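Local structure of 6-pyruvoyl tetrahydrobiopterin synthase (3LX3) at residues A[34-39]-A[166-171]; A[60-63]-A[67-70]; A[78-83]-A[146-151]; A[125-130]-A[138-143]. The protein belongs to the 6-pyruvoyl tetrahydropterin synthase family, assembles from six chains and binds a zinc ion and 2-amino-1,5-dihydropteridine-4,6-dione. All blocks are in the same frame, centred on the assembly; numbering follows the deposited sequence. Where two conformers were deposited one is given.

Interaction 1. Residues A[34-39]-A[166-171]; sequences CAHFIA and VSESPS. With ZN (zinc ion), chain B; XTN (2-amino-1,5-dihydropteridine-4,6-dione), chain C.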
loop_
_atom_site.group_PDB
_atom_site.type_symbol
_atom_site.label_atom_id
_atom_site.label_comp_id
_atom_site.label_asym_id
_atom_site.label_seq_id
_atom_site.Cartn_x
_atom_site.Cartn_y
_atom_site.Cartn_z
ATOM N N CYS A 34 9.935 18.323 -3.930
ATOM C CA CYS A 34 10.868 19.404 -3.683
ATOM C C CYS A 34 12.314 18.937 -3.700
ATOM O O CYS A 34 12.616 17.763 -3.413
ATOM C CB CYS A 34 10.612 20.067 -2.315
ATOM S SG CYS A 34 9.068 21.001 -2.275
ATOM N N ALA A 35 13.203 19.888 -3.987
ATOM C CA ALA A 35 14.622 19.685 -3.846
ATOM C C ALA A 35 15.092 20.260 -2.493
ATOM O O ALA A 35 14.507 21.212 -1.973
ATOM C CB ALA A 35 15.365 20.371 -4.997
ATOM N N HIS A 36 16.156 19.680 -1.930
ATOM C CA HIS A 36 16.717 20.176 -0.691
ATOM C C HIS A 36 18.125 19.622 -0.511
ATOM O O HIS A 36 18.535 18.730 -1.237
ATOM C CB HIS A 36 15.800 19.839 0.509
ATOM C CG HIS A 36 16.087 18.531 1.181
ATOM N ND1 HIS A 36 16.294 18.452 2.544
ATOM C CD2 HIS A 36 16.142 17.265 0.710
ATOM C CE1 HIS A 36 16.480 17.181 2.874
ATOM N NE2 HIS A 36 16.414 16.434 1.781
ATOM N N PHE A 37 18.790 20.092 0.526
ATOM C CA PHE A 37 19.907 19.347 1.108
ATOM C C PHE A 37 20.036 19.763 2.571
ATOM O O PHE A 37 19.911 20.947 2.930
ATOM C CB PHE A 37 21.240 19.514 0.303
ATOM C CG PHE A 37 21.792 20.919 0.244
ATOM C CD1 PHE A 37 22.657 21.399 1.216
ATOM C CD2 PHE A 37 21.514 21.715 -0.854
ATOM C CE1 PHE A 37 23.213 22.664 1.109
ATOM C CE2 PHE A 37 22.035 22.973 -0.950
ATOM C CZ PHE A 37 22.875 23.448 0.038
ATOM N N ILE A 38 20.365 18.786 3.406
ATOM C CA ILE A 38 20.671 19.009 4.830
ATOM C C ILE A 38 22.071 19.586 4.974
ATOM O O ILE A 38 23.015 19.104 4.341
ATOM C CB ILE A 38 20.649 17.664 5.607
ATOM C CG1 ILE A 38 19.248 17.045 5.601
ATOM C CG2 ILE A 38 21.209 17.849 7.053
ATOM C CD1 ILE A 38 18.168 17.855 6.263
ATOM N N ALA A 39 22.209 20.621 5.797
ATOM C CA ALA A 39 23.502 21.119 6.226
ATOM C C ALA A 39 23.411 21.484 7.685
ATOM O O ALA A 39 22.488 22.165 8.103
ATOM C CB ALA A 39 23.920 22.379 5.405
ATOM N N VAL A 166 5.128 14.422 8.556
ATOM C CA VAL A 166 5.786 14.658 7.254
ATOM C C VAL A 166 6.749 13.510 7.013
ATOM O O VAL A 166 7.498 13.062 7.894
ATOM C CB VAL A 166 6.545 15.991 7.249
ATOM C CG1 VAL A 166 7.365 16.123 5.920
ATOM C CG2 VAL A 166 5.602 17.168 7.432
ATOM N N SER A 167 6.737 13.006 5.786
ATOM C CA SER A 167 7.762 12.039 5.369
ATOM C C SER A 167 8.566 12.547 4.194
ATOM O O SER A 167 7.980 13.118 3.275
ATOM C CB SER A 167 7.100 10.734 5.053
ATOM O OG SER A 167 6.244 10.772 3.962
ATOM N N GLU A 168 9.900 12.385 4.211
ATOM C CA GLU A 168 10.734 12.595 3.054
ATOM C C GLU A 168 10.478 11.439 2.096
ATOM O O GLU A 168 10.462 11.635 0.920
ATOM C CB GLU A 168 12.249 12.496 3.362
ATOM C CG GLU A 168 13.027 13.725 3.740
ATOM C CD GLU A 168 14.517 13.367 3.952
ATOM O OE1 GLU A 168 14.828 12.152 3.958
ATOM O OE2 GLU A 168 15.376 14.270 4.052
ATOM N N SER A 169 10.346 10.244 2.643
ATOM C CA SER A 169 10.082 9.022 1.872
ATOM C C SER A 169 9.226 8.201 2.823
ATOM O O SER A 169 9.254 8.452 4.041
ATOM C CB SER A 169 11.393 8.353 1.497
ATOM O OG SER A 169 11.983 7.750 2.614
ATOM N N PRO A 170 8.458 7.257 2.302
ATOM C CA PRO A 170 7.504 6.641 3.253
ATOM C C PRO A 170 8.191 5.933 4.417
ATOM O O PRO A 170 7.585 5.832 5.504
ATOM C CB PRO A 170 6.703 5.669 2.384
ATOM C CG PRO A 170 6.906 6.170 0.969
ATOM C CD PRO A 170 8.299 6.756 0.937
ATOM N N SER A 171 9.443 5.523 4.234
ATOM C CA SER A 171 10.162 4.818 5.318
ATOM C C SER A 171 10.665 5.669 6.461
ATOM O O SER A 171 11.188 5.130 7.441
ATOM C CB SER A 171 11.351 4.047 4.760
ATOM O OG SER A 171 12.344 4.904 4.228
HETATM ZN ZN ZN B . 16.744 14.353 1.790
HETATM N N1 XTN C . 17.354 12.128 10.101
HETATM C C2 XTN C . 16.339 12.825 10.650
HETATM N N2 XTN C . 16.025 12.676 11.950
HETATM N N3 XTN C . 15.621 13.776 9.880
HETATM C C4 XTN C . 15.866 13.960 8.573
HETATM O O4 XTN C . 15.169 14.786 7.937
HETATM N N5 XTN C . 17.227 13.318 6.702
HETATM C C6 XTN C . 18.261 12.590 6.183
HETATM O O6 XTN C . 18.555 12.718 4.992
HETATM C C7 XTN C . 19.001 11.704 7.024
HETATM N N8 XTN C . 18.647 11.598 8.307
HETATM C C4A XTN C . 16.895 13.192 8.021
HETATM C C8A XTN C . 17.623 12.297 8.804
HETATM O O HOH W 1 17.239 12.262 2.167
HETATM O O HOH W 2 18.197 14.585 3.217
#

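Interaction 2. Residues A[60-63]-A[67-70]; sequences GNIQ and YVID. With XTN (2-amino-1,5-dihydropteridine-4,6-dione), chain D.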
loop_
_atom_site.group_PDB
_atom_site.type_symbol
_atom_site.label_atom_id
_atom_site.label_comp_id
_atom_site.label_asym_id
_atom_site.label_seq_id
_atom_site.Cartn_x
_atom_site.Cartn_y
_atom_site.Cartn_z
ATOM N N GLY A 60 -11.170 16.179 18.795
ATOM C CA GLY A 60 -12.175 17.090 19.362
ATOM C C GLY A 60 -13.391 16.273 19.703
ATOM O O GLY A 60 -13.386 15.046 19.567
ATOM N N ASN A 61 -14.445 16.928 20.150
ATOM C CA ASN A 61 -15.718 16.262 20.381
ATOM C C ASN A 61 -16.537 16.230 19.095
ATOM O O ASN A 61 -16.490 17.182 18.298
ATOM C CB ASN A 61 -16.518 16.997 21.462
ATOM C CG ASN A 61 -15.814 17.036 22.790
ATOM O OD1 ASN A 61 -15.140 16.101 23.174
ATOM N ND2 ASN A 61 -15.995 18.132 23.514
ATOM N N ILE A 62 -17.307 15.166 18.916
ATOM C CA ILE A 62 -18.257 15.093 17.790
ATOM C C ILE A 62 -19.330 16.150 18.050
ATOM O O ILE A 62 -19.921 16.194 19.172
ATOM C CB ILE A 62 -18.901 13.700 17.670
ATOM C CG1 ILE A 62 -17.826 12.633 17.516
ATOM C CG2 ILE A 62 -19.875 13.630 16.491
ATOM C CD1 ILE A 62 -18.329 11.213 17.715
ATOM N N GLN A 63 -19.549 17.042 17.088
ATOM C CA GLN A 63 -20.526 18.132 17.204
ATOM C C GLN A 63 -21.932 17.672 16.812
ATOM O O GLN A 63 -22.125 16.534 16.362
ATOM C CB GLN A 63 -20.094 19.296 16.327
ATOM C CG GLN A 63 -18.729 19.830 16.704
ATOM C CD GLN A 63 -18.700 20.360 18.134
ATOM O OE1 GLN A 63 -19.352 21.354 18.450
ATOM N NE2 GLN A 63 -18.033 19.642 19.013
ATOM N N TYR A 67 -20.007 15.641 12.868
ATOM C CA TYR A 67 -18.585 15.733 12.622
ATOM C C TYR A 67 -17.831 16.350 13.781
ATOM O O TYR A 67 -18.393 17.204 14.479
ATOM C CB TYR A 67 -18.309 16.672 11.439
ATOM C CG TYR A 67 -18.881 16.308 10.071
ATOM C CD1 TYR A 67 -19.304 15.033 9.735
ATOM C CD2 TYR A 67 -19.028 17.313 9.126
ATOM C CE1 TYR A 67 -19.800 14.767 8.470
ATOM C CE2 TYR A 67 -19.509 17.047 7.861
ATOM C CZ TYR A 67 -19.879 15.785 7.540
ATOM O OH TYR A 67 -20.346 15.549 6.272
ATOM N N VAL A 68 -16.559 15.969 13.959
ATOM C CA VAL A 68 -15.672 16.818 14.763
ATOM C C VAL A 68 -15.498 18.136 13.995
ATOM O O VAL A 68 -15.792 19.230 14.509
ATOM C CB VAL A 68 -14.338 16.186 15.103
ATOM C CG1 VAL A 68 -13.493 17.222 15.917
ATOM C CG2 VAL A 68 -14.577 14.910 15.944
ATOM N N ILE A 69 -15.044 17.998 12.761
ATOM C CA ILE A 69 -14.828 19.104 11.810
ATOM C C ILE A 69 -14.873 18.415 10.431
ATOM O O ILE A 69 -14.470 17.246 10.278
ATOM C CB ILE A 69 -13.539 19.882 12.119
ATOM C CG1 ILE A 69 -13.312 21.012 11.120
ATOM C CG2 ILE A 69 -12.357 18.946 12.145
ATOM C CD1 ILE A 69 -12.158 21.923 11.552
ATOM N N ASP A 70 -15.444 19.082 9.444
ATOM C CA ASP A 70 -15.610 18.530 8.116
ATOM C C ASP A 70 -14.262 18.148 7.486
ATOM O O ASP A 70 -13.379 18.994 7.288
ATOM C CB ASP A 70 -16.319 19.592 7.253
ATOM C CG ASP A 70 -16.750 19.075 5.899
ATOM O OD1 ASP A 70 -16.328 18.014 5.436
ATOM O OD2 ASP A 70 -17.564 19.794 5.279
HETATM N N1 XTN D . -16.333 15.014 7.621
HETATM C C2 XTN D . -16.279 14.264 8.740
HETATM N N2 XTN D . -15.688 14.734 9.855
HETATM N N3 XTN D . -16.899 12.989 8.783
HETATM C C4 XTN D . -17.486 12.450 7.703
HETATM O O4 XTN D . -17.980 11.301 7.792
HETATM N N5 XTN D . -18.075 12.776 5.398
HETATM C C6 XTN D . -18.106 13.565 4.283
HETATM O O6 XTN D . -18.644 13.143 3.256
HETATM C C7 XTN D . -17.535 14.873 4.320
HETATM N N8 XTN D . -16.964 15.287 5.453
HETATM C C4A XTN D . -17.490 13.232 6.544
HETATM C C8A XTN D . -16.918 14.504 6.534
#

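Interaction 3. Residues A[78-83]-A[146-151]; sequences VRKVCK and IEEIDL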
loop_
_atom_site.group_PDB
_atom_site.type_symbol
_atom_site.label_atom_id
_atom_site.label_comp_id
_atom_site.label_asym_id
_atom_site.label_seq_id
_atom_site.Cartn_x
_atom_site.Cartn_y
_atom_site.Cartn_z
ATOM N N VAL A 78 -4.887 21.398 3.880
ATOM C CA VAL A 78 -3.626 20.641 3.689
ATOM C C VAL A 78 -3.124 20.762 2.238
ATOM O O VAL A 78 -1.945 21.006 2.004
ATOM C CB VAL A 78 -3.744 19.150 4.099
ATOM C CG1 VAL A 78 -2.454 18.374 3.747
ATOM C CG2 VAL A 78 -4.099 19.030 5.620
ATOM N N ARG A 79 -4.019 20.623 1.261
ATOM C CA ARG A 79 -3.609 20.756 -0.140
ATOM C C ARG A 79 -3.039 22.154 -0.397
ATOM O O ARG A 79 -2.046 22.292 -1.095
ATOM C CB ARG A 79 -4.768 20.487 -1.107
ATOM C CG ARG A 79 -5.257 19.039 -1.149
ATOM C CD ARG A 79 -6.405 18.824 -2.169
ATOM N NE ARG A 79 -7.154 20.050 -2.506
ATOM C CZ ARG A 79 -8.429 20.332 -2.195
ATOM N NH1 ARG A 79 -9.220 19.492 -1.494
ATOM N NH2 ARG A 79 -8.927 21.502 -2.601
ATOM N N LYS A 80 -3.678 23.183 0.145
ATOM C CA LYS A 80 -3.213 24.565 -0.043
ATOM C C LYS A 80 -1.767 24.753 0.464
ATOM O O LYS A 80 -0.910 25.319 -0.243
ATOM C CB LYS A 80 -4.155 25.537 0.668
ATOM C CG LYS A 80 -3.753 26.989 0.487
ATOM C CD LYS A 80 -4.757 27.945 1.124
ATOM C CE LYS A 80 -4.406 29.382 0.737
ATOM N NZ LYS A 80 -5.084 30.386 1.598
ATOM N N VAL A 81 -1.496 24.282 1.679
ATOM C CA VAL A 81 -0.149 24.404 2.280
ATOM C C VAL A 81 0.842 23.617 1.464
ATOM O O VAL A 81 1.902 24.124 1.102
ATOM C CB VAL A 81 -0.128 23.966 3.748
ATOM C CG1 VAL A 81 1.294 23.933 4.318
ATOM C CG2 VAL A 81 -0.985 24.917 4.553
ATOM N N CYS A 82 0.499 22.386 1.124
ATOM C CA CYS A 82 1.382 21.575 0.253
ATOM C C CYS A 82 1.699 22.244 -1.069
ATOM O O CYS A 82 2.847 22.230 -1.523
ATOM C CB CYS A 82 0.781 20.191 -0.035
ATOM S SG CYS A 82 0.760 19.046 1.317
ATOM N N LYS A 83 0.705 22.873 -1.684
ATOM C CA LYS A 83 0.877 23.455 -2.989
ATOM C C LYS A 83 1.867 24.619 -2.923
ATOM O O LYS A 83 2.588 24.839 -3.927
ATOM C CB LYS A 83 -0.485 23.869 -3.566
ATOM C CG LYS A 83 -0.447 24.521 -4.936
ATOM C CD LYS A 83 -0.073 23.571 -6.063
ATOM C CE LYS A 83 -0.160 24.326 -7.413
ATOM N NZ LYS A 83 0.515 23.631 -8.560
ATOM N N ILE A 146 -2.479 25.408 11.132
ATOM C CA ILE A 146 -3.319 25.983 12.140
ATOM C C ILE A 146 -3.736 27.385 11.690
ATOM O O ILE A 146 -4.893 27.760 11.844
ATOM C CB ILE A 146 -2.614 25.971 13.522
ATOM C CG1 ILE A 146 -2.554 24.532 14.044
ATOM C CG2 ILE A 146 -3.315 26.923 14.500
ATOM C CD1 ILE A 146 -1.536 24.344 15.134
ATOM N N GLU A 147 -2.811 28.138 11.093
ATOM C CA GLU A 147 -3.148 29.471 10.565
ATOM C C GLU A 147 -4.187 29.420 9.441
ATOM O O GLU A 147 -5.120 30.226 9.398
ATOM C CB GLU A 147 -1.897 30.218 10.071
ATOM C CG GLU A 147 -0.945 30.673 11.167
ATOM C CD GLU A 147 0.067 31.733 10.685
ATOM O OE1 GLU A 147 -0.286 32.555 9.802
ATOM O OE2 GLU A 147 1.202 31.753 11.209
ATOM N N GLU A 148 -4.021 28.464 8.537
ATOM C CA GLU A 148 -4.900 28.349 7.365
ATOM C C GLU A 148 -6.290 27.846 7.692
ATOM O O GLU A 148 -7.269 28.331 7.100
ATOM C CB GLU A 148 -4.278 27.435 6.303
ATOM C CG GLU A 148 -3.027 28.014 5.659
ATOM C CD GLU A 148 -3.310 29.018 4.556
ATOM O OE1 GLU A 148 -4.489 29.324 4.286
ATOM O OE2 GLU A 148 -2.316 29.468 3.934
ATOM N N ILE A 149 -6.392 26.869 8.590
ATOM C CA ILE A 149 -7.719 26.403 9.052
ATOM C C ILE A 149 -8.382 27.437 9.954
ATOM O O ILE A 149 -9.620 27.589 9.918
ATOM C CB ILE A 149 -7.644 25.009 9.724
ATOM C CG1 ILE A 149 -7.062 23.992 8.742
ATOM C CG2 ILE A 149 -9.062 24.542 10.187
ATOM C CD1 ILE A 149 -6.613 22.635 9.357
ATOM N N ASP A 150 -7.537 28.130 10.724
ATOM C CA ASP A 150 -7.860 29.248 11.620
ATOM C C ASP A 150 -8.088 28.748 13.042
ATOM O O ASP A 150 -8.952 27.901 13.273
ATOM C CB ASP A 150 -9.089 30.036 11.154
ATOM C CG ASP A 150 -9.328 31.275 11.989
ATOM O OD1 ASP A 150 -8.520 32.247 11.920
ATOM O OD2 ASP A 150 -10.320 31.263 12.736
ATOM N N LEU A 151 -7.320 29.273 13.993
ATOM C CA LEU A 151 -7.362 28.752 15.345
ATOM C C LEU A 151 -8.720 28.999 16.001
ATOM O O LEU A 151 -9.266 28.068 16.605
ATOM C CB LEU A 151 -6.208 29.320 16.188
ATOM C CG LEU A 151 -6.188 28.935 17.655
ATOM C CD1 LEU A 151 -5.996 27.434 17.815
ATOM C CD2 LEU A 151 -5.061 29.731 18.359
#

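Interaction 4. Residues A[125-130]-A[138-143]; sequences VQIPIK and GLYILN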
loop_
_atom_site.group_PDB
_atom_site.type_symbol
_atom_site.label_atom_id
_atom_site.label_comp_id
_atom_site.label_asym_id
_atom_site.label_seq_id
_atom_site.Cartn_x
_atom_site.Cartn_y
_atom_site.Cartn_z
ATOM N N VAL A 125 11.566 28.220 -2.249
ATOM C CA VAL A 125 10.638 28.658 -1.229
ATOM C C VAL A 125 11.452 28.897 0.023
ATOM O O VAL A 125 12.114 27.972 0.528
ATOM C CB VAL A 125 9.451 27.705 -1.075
ATOM C CG1 VAL A 125 8.544 27.826 -2.318
ATOM C CG2 VAL A 125 9.875 26.247 -0.839
ATOM N N GLN A 126 11.425 30.153 0.475
ATOM C CA GLN A 126 12.167 30.553 1.652
ATOM C C GLN A 126 11.301 30.258 2.870
ATOM O O GLN A 126 10.235 30.881 3.081
ATOM C CB GLN A 126 12.542 32.040 1.643
ATOM C CG GLN A 126 13.749 32.354 0.805
ATOM C CD GLN A 126 14.326 33.680 1.191
ATOM O OE1 GLN A 126 13.676 34.708 1.002
ATOM N NE2 GLN A 126 15.527 33.669 1.767
ATOM N N ILE A 127 11.759 29.309 3.672
ATOM C CA ILE A 127 11.019 28.805 4.823
ATOM C C ILE A 127 11.773 29.149 6.113
ATOM O O ILE A 127 13.000 28.997 6.160
ATOM C CB ILE A 127 10.908 27.228 4.701
ATOM C CG1 ILE A 127 10.343 26.796 3.330
ATOM C CG2 ILE A 127 10.112 26.680 5.890
ATOM C CD1 ILE A 127 8.963 27.409 3.108
ATOM N N PRO A 128 11.072 29.650 7.159
ATOM C CA PRO A 128 11.720 30.117 8.399
ATOM C C PRO A 128 12.136 28.968 9.322
ATOM O O PRO A 128 11.644 28.801 10.455
ATOM C CB PRO A 128 10.660 31.029 9.006
ATOM C CG PRO A 128 9.365 30.458 8.529
ATOM C CD PRO A 128 9.650 30.037 7.108
ATOM N N ILE A 129 13.086 28.197 8.796
ATOM C CA ILE A 129 13.666 27.060 9.477
ATOM C C ILE A 129 15.190 27.129 9.381
ATOM O O ILE A 129 15.740 27.793 8.512
ATOM C CB ILE A 129 13.130 25.734 8.913
ATOM C CG1 ILE A 129 13.496 25.549 7.465
ATOM C CG2 ILE A 129 11.594 25.671 9.154
ATOM C CD1 ILE A 129 12.962 24.216 6.802
ATOM N N LYS A 130 15.866 26.410 10.273
ATOM C CA LYS A 130 17.314 26.368 10.301
ATOM C C LYS A 130 17.895 25.251 9.414
ATOM O O LYS A 130 18.986 25.402 8.850
ATOM C CB LYS A 130 17.807 26.210 11.739
ATOM C CG LYS A 130 17.390 27.358 12.676
ATOM C CD LYS A 130 17.712 27.032 14.115
ATOM C CE LYS A 130 19.186 26.674 14.313
ATOM N NZ LYS A 130 20.155 27.610 13.647
ATOM N N GLY A 138 8.123 19.680 9.329
ATOM C CA GLY A 138 6.871 19.367 9.993
ATOM C C GLY A 138 6.387 20.466 10.942
ATOM O O GLY A 138 5.200 20.813 10.962
ATOM N N LEU A 139 7.271 21.021 11.762
ATOM C CA LEU A 139 6.904 22.133 12.631
ATOM C C LEU A 139 6.344 23.319 11.843
ATOM O O LEU A 139 5.358 23.919 12.237
ATOM C CB LEU A 139 8.081 22.602 13.525
ATOM C CG LEU A 139 8.532 21.794 14.730
ATOM C CD1 LEU A 139 9.736 22.531 15.354
ATOM C CD2 LEU A 139 7.411 21.639 15.783
ATOM N N TYR A 140 7.006 23.652 10.730
ATOM C CA TYR A 140 6.585 24.746 9.888
ATOM C C TYR A 140 5.172 24.468 9.348
ATOM O O TYR A 140 4.294 25.339 9.386
ATOM C CB TYR A 140 7.580 24.934 8.722
ATOM C CG TYR A 140 7.054 25.892 7.709
ATOM C CD1 TYR A 140 7.030 27.242 7.969
ATOM C CD2 TYR A 140 6.568 25.434 6.485
ATOM C CE1 TYR A 140 6.533 28.136 7.050
ATOM C CE2 TYR A 140 6.064 26.326 5.562
ATOM C CZ TYR A 140 6.061 27.668 5.847
ATOM O OH TYR A 140 5.550 28.566 4.931
ATOM N N ILE A 141 4.968 23.247 8.850
ATOM C CA ILE A 141 3.667 22.894 8.249
ATOM C C ILE A 141 2.567 22.922 9.288
ATOM O O ILE A 141 1.451 23.404 9.005
ATOM C CB ILE A 141 3.735 21.563 7.529
ATOM C CG1 ILE A 141 4.599 21.721 6.283
ATOM C CG2 ILE A 141 2.329 21.032 7.166
ATOM C CD1 ILE A 141 4.757 20.498 5.473
ATOM N N LEU A 142 2.846 22.403 10.468
ATOM C CA LEU A 142 1.856 22.440 11.542
ATOM C C LEU A 142 1.407 23.874 11.833
ATOM O O LEU A 142 0.210 24.164 11.947
ATOM C CB LEU A 142 2.419 21.815 12.828
ATOM C CG LEU A 142 1.542 21.850 14.084
ATOM C CD1 LEU A 142 0.244 21.097 13.830
ATOM C CD2 LEU A 142 2.317 21.251 15.251
ATOM N N ASN A 143 2.378 24.780 11.986
ATOM C CA ASN A 143 2.049 26.170 12.244
ATOM C C ASN A 143 1.223 26.776 11.102
ATOM O O ASN A 143 0.214 27.456 11.333
ATOM C CB ASN A 143 3.319 26.989 12.455
ATOM C CG ASN A 143 3.023 28.392 12.916
ATOM O OD1 ASN A 143 2.552 28.593 14.025
ATOM N ND2 ASN A 143 3.301 29.370 12.064
#

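Interaction 1. Residues A[34-39]-A[166-171]
H36 and E168 meet around one zinc ion, the metal site of this T-fold protein, whose chain builds an antiparallel sheet flanked by helices. The pair illustrates how two residues 132 positions apart in sequence can be joined mainly through a metal. H36 lies on strand 20-40 and presents NE2 to the zinc at 2.1 Å. Its other ring nitrogen, ND1, is hydrogen-bonded to S132 OG, a second-shell link that fixes how the imidazole is turned. H48 and H50 complete the histidine set.

E168 sits where the chain turns a corner after strand 161-167. From CB its chain leaves with CG anti to the carbonyl carbon (chi1 -91°, off a staggered position) and then runs extended, which carries the carboxylate across to the metal. CD stands 3.3 Å from the zinc, but the two oxygens divide the work. OE2 reaches the zinc at a long 2.6 Å and also accepts a weak hydrogen bond from N5 of 2-amino-1,5-dihydropteridine-4,6-dione. OE1 lies farther from the metal and accepts a hydrogen bond from water 1 (3.0 Å). The carboxylate and imidazole planes stand 74° apart, and the side chains cross at about a right angle. NE2 of H36 and OE2 of E168 come within 3.3 Å without a hydrogen to share, drawn together by the common ion. Water 2 is a zinc ligand at 2.0 Å, and water 1, which binds the metal at 2.2 Å, also donates to ligand O6 at 3.1 Å.

Interaction 2. Residues A[60-63]-A[67-70]
Y67 hands its carbonyl to Q63 while its phenol ring serves the ligand: 2-amino-1,5-dihydropteridine-4,6-dione covers one face of that ring, with N1 3.4 Å above the plane over the centre. The CB of Y67 points away from 60-63, and with CG anti to the carbonyl carbon (chi1 -61°) the ring lies flat against the ligand. The other flat group, the Q63 amide, is bent back at chi2 so that NE2 donates to N61 O at 3.0 Å. That bond is nearly straight (175°) and lies in the amide's own plane, although the donor stands well above the carbonyl plane of N61.

The backbone bond is Q63 N to Y67 O, 2.9 Å, closing the loop that follows strand 48-61. V68 fills the bend: CG1 packs on G60 CA at 3.7 Å and CG2 lies 4.3 Å from I62 CG1. Beyond it, I69 O accepts a hydrogen bond from ligand N2 at 2.8 Å. OD1 of D70, which caps the following helix through S72 N, also lies 2.8 Å from ligand N8. T134 and E135 of a neighbouring subunit also bond the ligand, so this turn forms one wall of a pocket at a subunit interface.

Interaction 3. Residues A[78-83]-A[146-151]
K80 and E148 form a salt bridge between two helices, with K80 NZ donating to E148 OE1 at 3.0 Å. The ammonium meets that oxygen on its syn side, 18° out of the carboxylate plane. It is a compact example of a charged pair set beside an apolar contact. The methylene run of K80 joins in, CD coming within 3.5 Å of E148 OE1, and the two side chains cross at about a right angle. Just beside the bridge, V81 CG2 rests on E148 CG at 3.9 Å, so the glutamate uses its aliphatic part against a valine methyl and its oxygens against the lysine.

The shapes of the two long chains explain the meeting. K80 has CG anti to the backbone N (chi1 -179°) and the chain extended beyond it, reaching across to helix 134-149. E148 is bent at chi2 (-81°), which folds its carboxylate round to the lysine. The second carboxylate oxygen, OE2, takes a weak hydrogen bond from Q84 NE2, one helical turn beyond K80, which probably helps to set the rotation of the group.

Farther out, helix 134-149 ends at I149. D150 adopts positive phi, its N bonded to I146 O, and its OD2 then caps F153 N of helix 151-156. V81 also packs on L145 of helix 134-149. Inward from the bridge, V78 and C82 of helix 71-85 sit on F30 and V54 of strands 20-40 and 48-61, while I149 reaches L56, so both helices lie against the antiparallel sheet.

Interaction 4. Residues A[125-130]-A[138-143]
Y140 of helix 134-149 packs against I127, P128 and I129, the exit of strand 124-127, and so ties a helix of the T-fold to the short parallel sheet that this strand makes with 89-92. It is an instance of one aromatic side chain packing on three successive residues at a strand end.

The directional interaction is a CH-pi contact. I127 CG2 stands over one face of the Y140 ring, 3.7 Å from its centroid and 12° off the normal. Two torsions align the pair: CG of Y140 lies anti to its N (chi1 170°), which sends the ring out to the strand, and in I127, CG2 is the branch anti to the backbone N, and it is this methyl that comes over the ring.

Apolar packing surrounds that contact. P128 CD approaches Y140 CE1 at 3.7 Å, the two side chains crossing at about a right angle. I129 CG2 touches the other end of the side chain, at Y140 CB, 4.1 Å away.

Backbone bonds shape the strand end. P128 is the centre of an inverse gamma turn closed by I129 N to I127 O, 2.8 Å, and this bend brings three successive side chains to one tyrosine. K130 N is held by E136 OE1 at the start of the helix. At the phenol end, I127 CD1 lies 3.9 Å from Y140 CE2 and 4.0 Å from Y140 OH.

How the interactions relate
Interactions 1 and 2 stand 32 Å apart between centres within one chain, yet they furnish the same kind of pocket: I69 O of a neighbouring subunit bonds the ligand held at interaction 1, just as I69 of this chain does at interaction 2. Interactions 3 and 4 lie between, linked by packing. V166 CG2 of interaction 1 packs 3.6 Å from G138 CA of interaction 4. Helix 134-149 is shared by interactions 3 and 4, which meet where V81 CG1 lies 4.2 Å from I141 CG2. Interaction 3 reaches interaction 2 through I149 CG2 and I69 CD1. Helix 134-149 also carries T134 and E135, ligand-pocket residues, near its start.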